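Local coordinates for protein ferritin heavy chain (Trichoplusia ni, PDB 1Z6O) that stores iron as the heavy subunit of a secreted insect ferritin, oxidising ferrous iron with oxygen so that it can be deposited as ferric hydroxide, at residues E69-R81 / F136-F149. Residues are numbered along the deposited sequence; the frame is centred on the assembly and turned at random.
Sequences EHAMKLIEYLLMR and FNDYHLVDYLTGDF. With FE (Fe (III) ion), chain B.
Y77 lays its ring under L141, whose CD1 methyl sits 3.7 Å from the ring centroid, almost on the ring normal, a CH-pi contact. A chi1 of -173° swings the tyrosine ring beside its own carbonyl carbon and across to helix 139-149, which runs nearly antiparallel to helix 69-80. Its hydroxyl is hydrogen-bonded to H140, OH to ND1 2.7 Å; the two rings meet at their rims, with ND1 near the plane of the tyrosine ring, while the ring of Y144 lies nearly parallel but slid aside. R81 NH1 also donates to Y77 OH and, 2.8 Å away, to D138 OD1 on its syn lone pair; NH2 takes OD2, completing a two-nitrogen, end-on salt bridge. An aspartate suits this place twice over, because OD1 also accepts a weak N-cap bond from L141 N. A phenylalanine in place of Y77 would probably keep the leucine packing but leave H140 ND1 and R81 NH1 each without one polar partner.

Farther along, Y144 OH and K73 O are bridged by a water, and the aliphatic CE of K73 passes close by Y144 OH before NZ makes a long salt bridge to D148 OD1. L74, a branched apolar side chain, sets CD2 over one face of F149, 3.9 Å from its centroid. The phenylalanine in turn points its edge at the face of H70 (planes at 62°), an apolar wall beside a ring whose ND1 binds the ferric iron at 2.0 Å. E32, E67 and two waters complete that coordination. Beyond the chain, H140 NE2 is hydrogen-bonded to E151 of a second heavy subunit, tying the tyrosine-histidine pair to a subunit interface. Antiparallel helices packed around a carboxylate-histidine iron site are characteristic of the ferritin four-helix bundle and its ferroxidase centre.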
loop_
_atom_site.group_PDB
_atom_site.type_symbol
_atom_site.label_atom_id
_atom_site.label_comp_id
_atom_site.label_asym_id
_atom_site.label_seq_id
_atom_site.Cartn_x
_atom_site.Cartn_y
_atom_site.Cartn_z
ATOM N N GLU M 69 43.416 -7.032 9.610
ATOM C CA GLU M 69 42.478 -6.516 10.618
ATOM C C GLU M 69 42.942 -6.917 12.033
ATOM O O GLU M 69 42.766 -6.153 12.980
ATOM C CB GLU M 69 41.058 -7.064 10.404
ATOM C CG GLU M 69 40.352 -6.589 9.127
ATOM C CD GLU M 69 40.153 -5.072 9.076
ATOM O OE1 GLU M 69 39.829 -4.472 10.128
ATOM O OE2 GLU M 69 40.305 -4.482 7.982
ATOM N N HIS M 70 43.504 -8.117 12.189
ATOM C CA HIS M 70 43.994 -8.549 13.510
ATOM C C HIS M 70 45.108 -7.612 13.967
ATOM O O HIS M 70 45.163 -7.222 15.136
ATOM C CB HIS M 70 44.556 -9.983 13.470
ATOM C CG HIS M 70 43.518 -11.038 13.250
ATOM N ND1 HIS M 70 43.839 -12.366 13.039
ATOM C CD2 HIS M 70 42.165 -10.961 13.192
ATOM C CE1 HIS M 70 42.728 -13.057 12.854
ATOM N NE2 HIS M 70 41.699 -12.229 12.943
ATOM N N ALA M 71 46.018 -7.276 13.056
ATOM C CA ALA M 71 47.104 -6.366 13.404
ATOM C C ALA M 71 46.516 -5.022 13.851
ATOM O O ALA M 71 46.943 -4.444 14.854
ATOM C CB ALA M 71 48.024 -6.152 12.201
ATOM N N MET M 72 45.535 -4.523 13.105
ATOM C CA MET M 72 44.913 -3.244 13.451
ATOM C C MET M 72 44.231 -3.285 14.820
ATOM O O MET M 72 44.279 -2.301 15.567
ATOM C CB MET M 72 43.892 -2.833 12.370
ATOM C CG MET M 72 44.537 -2.453 11.037
ATOM S SD MET M 72 43.376 -2.204 9.638
ATOM C CE MET M 72 41.786 -1.973 10.500
ATOM N N LYS M 73 43.590 -4.405 15.158
ATOM C CA LYS M 73 42.931 -4.505 16.464
ATOM C C LYS M 73 43.940 -4.439 17.612
ATOM O O LYS M 73 43.660 -3.836 18.648
ATOM C CB LYS M 73 42.124 -5.806 16.591
ATOM C CG LYS M 73 40.857 -5.842 15.741
ATOM C CD LYS M 73 40.137 -7.186 15.882
ATOM C CE LYS M 73 39.699 -7.434 17.324
ATOM N NZ LYS M 73 38.984 -8.731 17.509
ATOM N N LEU M 74 45.100 -5.070 17.443
ATOM C CA LEU M 74 46.125 -5.043 18.494
ATOM C C LEU M 74 46.682 -3.630 18.633
ATOM O O LEU M 74 46.937 -3.160 19.744
ATOM C CB LEU M 74 47.254 -6.027 18.161
ATOM C CG LEU M 74 46.810 -7.501 18.157
ATOM C CD1 LEU M 74 47.957 -8.369 17.634
ATOM C CD2 LEU M 74 46.407 -7.941 19.580
ATOM N N ILE M 75 46.889 -2.958 17.504
ATOM C CA ILE M 75 47.378 -1.580 17.533
ATOM C C ILE M 75 46.345 -0.689 18.241
ATOM O O ILE M 75 46.705 0.148 19.078
ATOM C CB ILE M 75 47.626 -1.048 16.094
ATOM C CG1 ILE M 75 48.850 -1.756 15.494
ATOM C CG2 ILE M 75 47.824 0.485 16.114
ATOM C CD1 ILE M 75 49.011 -1.541 13.979
ATOM N N GLU M 76 45.063 -0.859 17.914
ATOM C CA GLU M 76 44.019 -0.054 18.564
ATOM C C GLU M 76 43.992 -0.297 20.070
ATOM O O GLU M 76 43.703 0.614 20.843
ATOM C CB GLU M 76 42.629 -0.374 17.989
ATOM C CG GLU M 76 42.439 0.070 16.539
ATOM C CD GLU M 76 42.256 1.575 16.396
ATOM O OE1 GLU M 76 42.475 2.094 15.281
ATOM O OE2 GLU M 76 41.879 2.242 17.389
ATOM N N TYR M 77 44.263 -1.529 20.494
ATOM C CA TYR M 77 44.257 -1.818 21.929
ATOM C C TYR M 77 45.380 -1.010 22.605
ATOM O O TYR M 77 45.169 -0.368 23.634
ATOM C CB TYR M 77 44.473 -3.323 22.188
ATOM C CG TYR M 77 44.299 -3.659 23.652
ATOM C CD1 TYR M 77 43.055 -4.052 24.148
ATOM C CD2 TYR M 77 45.339 -3.447 24.564
ATOM C CE1 TYR M 77 42.842 -4.213 25.525
ATOM C CE2 TYR M 77 45.140 -3.602 25.942
ATOM C CZ TYR M 77 43.886 -3.977 26.411
ATOM O OH TYR M 77 43.651 -4.057 27.767
ATOM N N LEU M 78 46.580 -1.044 22.034
ATOM C CA LEU M 78 47.692 -0.285 22.616
ATOM C C LEU M 78 47.354 1.213 22.682
ATOM O O LEU M 78 47.642 1.879 23.678
ATOM C CB LEU M 78 48.976 -0.489 21.790
ATOM C CG LEU M 78 49.561 -1.916 21.789
ATOM C CD1 LEU M 78 50.848 -1.941 20.962
ATOM C CD2 LEU M 78 49.851 -2.369 23.225
ATOM N N LEU M 79 46.747 1.744 21.624
ATOM C CA LEU M 79 46.394 3.168 21.597
ATOM C C LEU M 79 45.386 3.498 22.697
ATOM O O LEU M 79 45.479 4.545 23.345
ATOM C CB LEU M 79 45.802 3.551 20.228
ATOM C CG LEU M 79 46.782 3.536 19.039
ATOM C CD1 LEU M 79 45.990 3.560 17.719
ATOM C CD2 LEU M 79 47.730 4.754 19.131
ATOM N N MET M 80 44.415 2.610 22.901
ATOM C CA MET M 80 43.402 2.829 23.935
ATOM C C MET M 80 44.041 2.893 25.327
ATOM O O MET M 80 43.579 3.640 26.193
ATOM C CB MET M 80 42.353 1.700 23.914
ATOM C CG MET M 80 41.408 1.732 25.129
ATOM S SD MET M 80 40.242 0.343 25.192
ATOM C CE MET M 80 41.411 -1.006 25.694
ATOM N N ARG M 81 45.095 2.104 25.539
ATOM C CA ARG M 81 45.787 2.073 26.833
ATOM C C ARG M 81 46.771 3.234 27.027
ATOM O O ARG M 81 47.423 3.337 28.070
ATOM C CB ARG M 81 46.506 0.719 27.021
ATOM C CG ARG M 81 45.530 -0.474 27.193
ATOM C CD ARG M 81 44.752 -0.384 28.525
ATOM N NE ARG M 81 45.638 -0.575 29.681
ATOM C CZ ARG M 81 46.031 -1.759 30.157
ATOM N NH1 ARG M 81 45.617 -2.895 29.594
ATOM N NH2 ARG M 81 46.865 -1.813 31.196
ATOM N N PHE M 136 52.763 -6.547 37.536
ATOM C CA PHE M 136 51.450 -6.112 37.050
ATOM C C PHE M 136 50.786 -7.195 36.204
ATOM O O PHE M 136 51.284 -7.541 35.137
ATOM C CB PHE M 136 51.647 -4.849 36.193
ATOM C CG PHE M 136 50.365 -4.146 35.804
ATOM C CD1 PHE M 136 49.772 -3.222 36.663
ATOM C CD2 PHE M 136 49.773 -4.390 34.562
ATOM C CE1 PHE M 136 48.598 -2.538 36.293
ATOM C CE2 PHE M 136 48.600 -3.716 34.176
ATOM C CZ PHE M 136 48.010 -2.787 35.044
ATOM N N ASN M 137 49.680 -7.734 36.699
ATOM C CA ASN M 137 48.919 -8.751 35.974
ATOM C C ASN M 137 47.923 -7.924 35.145
ATOM O O ASN M 137 47.032 -7.283 35.706
ATOM C CB ASN M 137 48.162 -9.634 36.977
ATOM C CG ASN M 137 47.345 -10.730 36.301
ATOM O OD1 ASN M 137 46.908 -10.582 35.150
ATOM N ND2 ASN M 137 47.116 -11.826 37.020
ATOM N N ASP M 138 48.071 -7.912 33.826
ATOM C CA ASP M 138 47.163 -7.102 33.011
ATOM C C ASP M 138 45.871 -7.867 32.729
ATOM O O ASP M 138 45.673 -8.406 31.634
ATOM C CB ASP M 138 47.843 -6.710 31.703
ATOM C CG ASP M 138 47.287 -5.417 31.142
ATOM O OD1 ASP M 138 46.038 -5.286 31.079
ATOM O OD2 ASP M 138 48.091 -4.533 30.782
ATOM N N TYR M 139 44.980 -7.891 33.718
ATOM C CA TYR M 139 43.735 -8.648 33.598
ATOM C C TYR M 139 42.935 -8.390 32.328
ATOM O O TYR M 139 42.483 -9.324 31.666
ATOM C CB TYR M 139 42.817 -8.362 34.794
ATOM C CG TYR M 139 43.442 -8.685 36.135
ATOM C CD1 TYR M 139 43.782 -7.669 37.027
ATOM C CD2 TYR M 139 43.678 -10.008 36.512
ATOM C CE1 TYR M 139 44.343 -7.959 38.274
ATOM C CE2 TYR M 139 44.241 -10.313 37.762
ATOM C CZ TYR M 139 44.566 -9.279 38.631
ATOM O OH TYR M 139 45.089 -9.565 39.869
ATOM N N HIS M 140 42.746 -7.119 32.005
ATOM C CA HIS M 140 41.931 -6.783 30.852
ATOM C C HIS M 140 42.505 -7.226 29.515
ATOM O O HIS M 140 41.777 -7.774 28.683
ATOM C CB HIS M 140 41.634 -5.284 30.828
ATOM C CG HIS M 140 40.677 -4.894 29.745
ATOM N ND1 HIS M 140 41.092 -4.369 28.539
ATOM C CD2 HIS M 140 39.328 -5.012 29.662
ATOM C CE1 HIS M 140 40.039 -4.177 27.759
ATOM N NE2 HIS M 140 38.956 -4.560 28.415
ATOM N N LEU M 141 43.795 -7.004 29.292
ATOM C CA LEU M 141 44.379 -7.426 28.020
ATOM C C LEU M 141 44.387 -8.949 27.918
ATOM O O LEU M 141 44.110 -9.504 26.859
ATOM C CB LEU M 141 45.806 -6.868 27.852
ATOM C CG LEU M 141 46.567 -7.328 26.586
ATOM C CD1 LEU M 141 45.725 -7.107 25.321
ATOM C CD2 LEU M 141 47.891 -6.547 26.491
ATOM N N VAL M 142 44.702 -9.631 29.015
ATOM C CA VAL M 142 44.702 -11.096 29.001
ATOM C C VAL M 142 43.310 -11.601 28.586
ATOM O O VAL M 142 43.170 -12.507 27.756
ATOM C CB VAL M 142 45.089 -11.641 30.396
ATOM C CG1 VAL M 142 44.749 -13.145 30.511
ATOM C CG2 VAL M 142 46.602 -11.410 30.621
ATOM N N ASP M 143 42.285 -10.989 29.160
ATOM C CA ASP M 143 40.895 -11.346 28.867
ATOM C C ASP M 143 40.552 -11.074 27.400
ATOM O O ASP M 143 39.883 -11.875 26.747
ATOM C CB ASP M 143 39.960 -10.524 29.758
ATOM C CG ASP M 143 38.494 -10.760 29.428
ATOM O OD1 ASP M 143 37.998 -11.808 29.836
ATOM O OD2 ASP M 143 37.864 -9.921 28.749
ATOM N N TYR M 144 41.008 -9.940 26.885
ATOM C CA TYR M 144 40.763 -9.574 25.493
ATOM C C TYR M 144 41.421 -10.574 24.532
ATOM O O TYR M 144 40.802 -11.038 23.564
ATOM C CB TYR M 144 41.316 -8.171 25.235
ATOM C CG TYR M 144 41.111 -7.681 23.821
ATOM C CD1 TYR M 144 39.825 -7.562 23.285
ATOM C CD2 TYR M 144 42.192 -7.310 23.029
ATOM C CE1 TYR M 144 39.623 -7.077 21.992
ATOM C CE2 TYR M 144 42.002 -6.818 21.730
ATOM C CZ TYR M 144 40.714 -6.705 21.224
ATOM O OH TYR M 144 40.513 -6.208 19.957
ATOM N N LEU M 145 42.681 -10.905 24.788
ATOM C CA LEU M 145 43.385 -11.858 23.928
ATOM C C LEU M 145 42.758 -13.246 24.008
ATOM O O LEU M 145 42.710 -13.977 23.019
ATOM C CB LEU M 145 44.861 -11.960 24.337
ATOM C CG LEU M 145 45.670 -10.675 24.086
ATOM C CD1 LEU M 145 47.057 -10.802 24.700
ATOM C CD2 LEU M 145 45.769 -10.415 22.579
ATOM N N THR M 146 42.284 -13.612 25.189
ATOM C CA THR M 146 41.699 -14.933 25.366
ATOM C C THR M 146 40.311 -15.057 24.730
ATOM O O THR M 146 40.046 -15.995 23.976
ATOM C CB THR M 146 41.579 -15.293 26.864
ATOM O OG1 THR M 146 42.875 -15.255 27.477
ATOM C CG2 THR M 146 40.997 -16.698 27.031
ATOM N N GLY M 147 39.441 -14.095 25.019
ATOM C CA GLY M 147 38.075 -14.153 24.521
ATOM C C GLY M 147 37.842 -13.755 23.078
ATOM O O GLY M 147 36.869 -14.183 22.462
ATOM N N ASP M 148 38.711 -12.918 22.537
ATOM C CA ASP M 148 38.574 -12.481 21.153
ATOM C C ASP M 148 39.556 -13.188 20.230
ATOM O O ASP M 148 39.159 -13.902 19.312
ATOM C CB ASP M 148 38.807 -10.978 21.047
ATOM C CG ASP M 148 37.578 -10.173 21.403
ATOM O OD1 ASP M 148 36.857 -9.754 20.469
ATOM O OD2 ASP M 148 37.330 -9.968 22.613
ATOM N N PHE M 149 40.845 -12.992 20.479
ATOM C CA PHE M 149 41.853 -13.595 19.621
ATOM C C PHE M 149 41.920 -15.110 19.652
ATOM O O PHE M 149 41.905 -15.732 18.593
ATOM C CB PHE M 149 43.226 -12.983 19.910
ATOM C CG PHE M 149 43.409 -11.632 19.272
ATOM C CD1 PHE M 149 42.711 -10.530 19.746
ATOM C CD2 PHE M 149 44.199 -11.488 18.133
ATOM C CE1 PHE M 149 42.784 -9.295 19.086
ATOM C CE2 PHE M 149 44.278 -10.259 17.467
ATOM C CZ PHE M 149 43.566 -9.167 17.945
HETATM FE FE FE B . 45.664 -13.254 13.158
HETATM O O HOH W 1 41.135 -3.578 19.576
HETATM O O HOH W 2 45.430 -15.279 12.937
HETATM O O HOH W 3 45.589 -13.443 15.198
#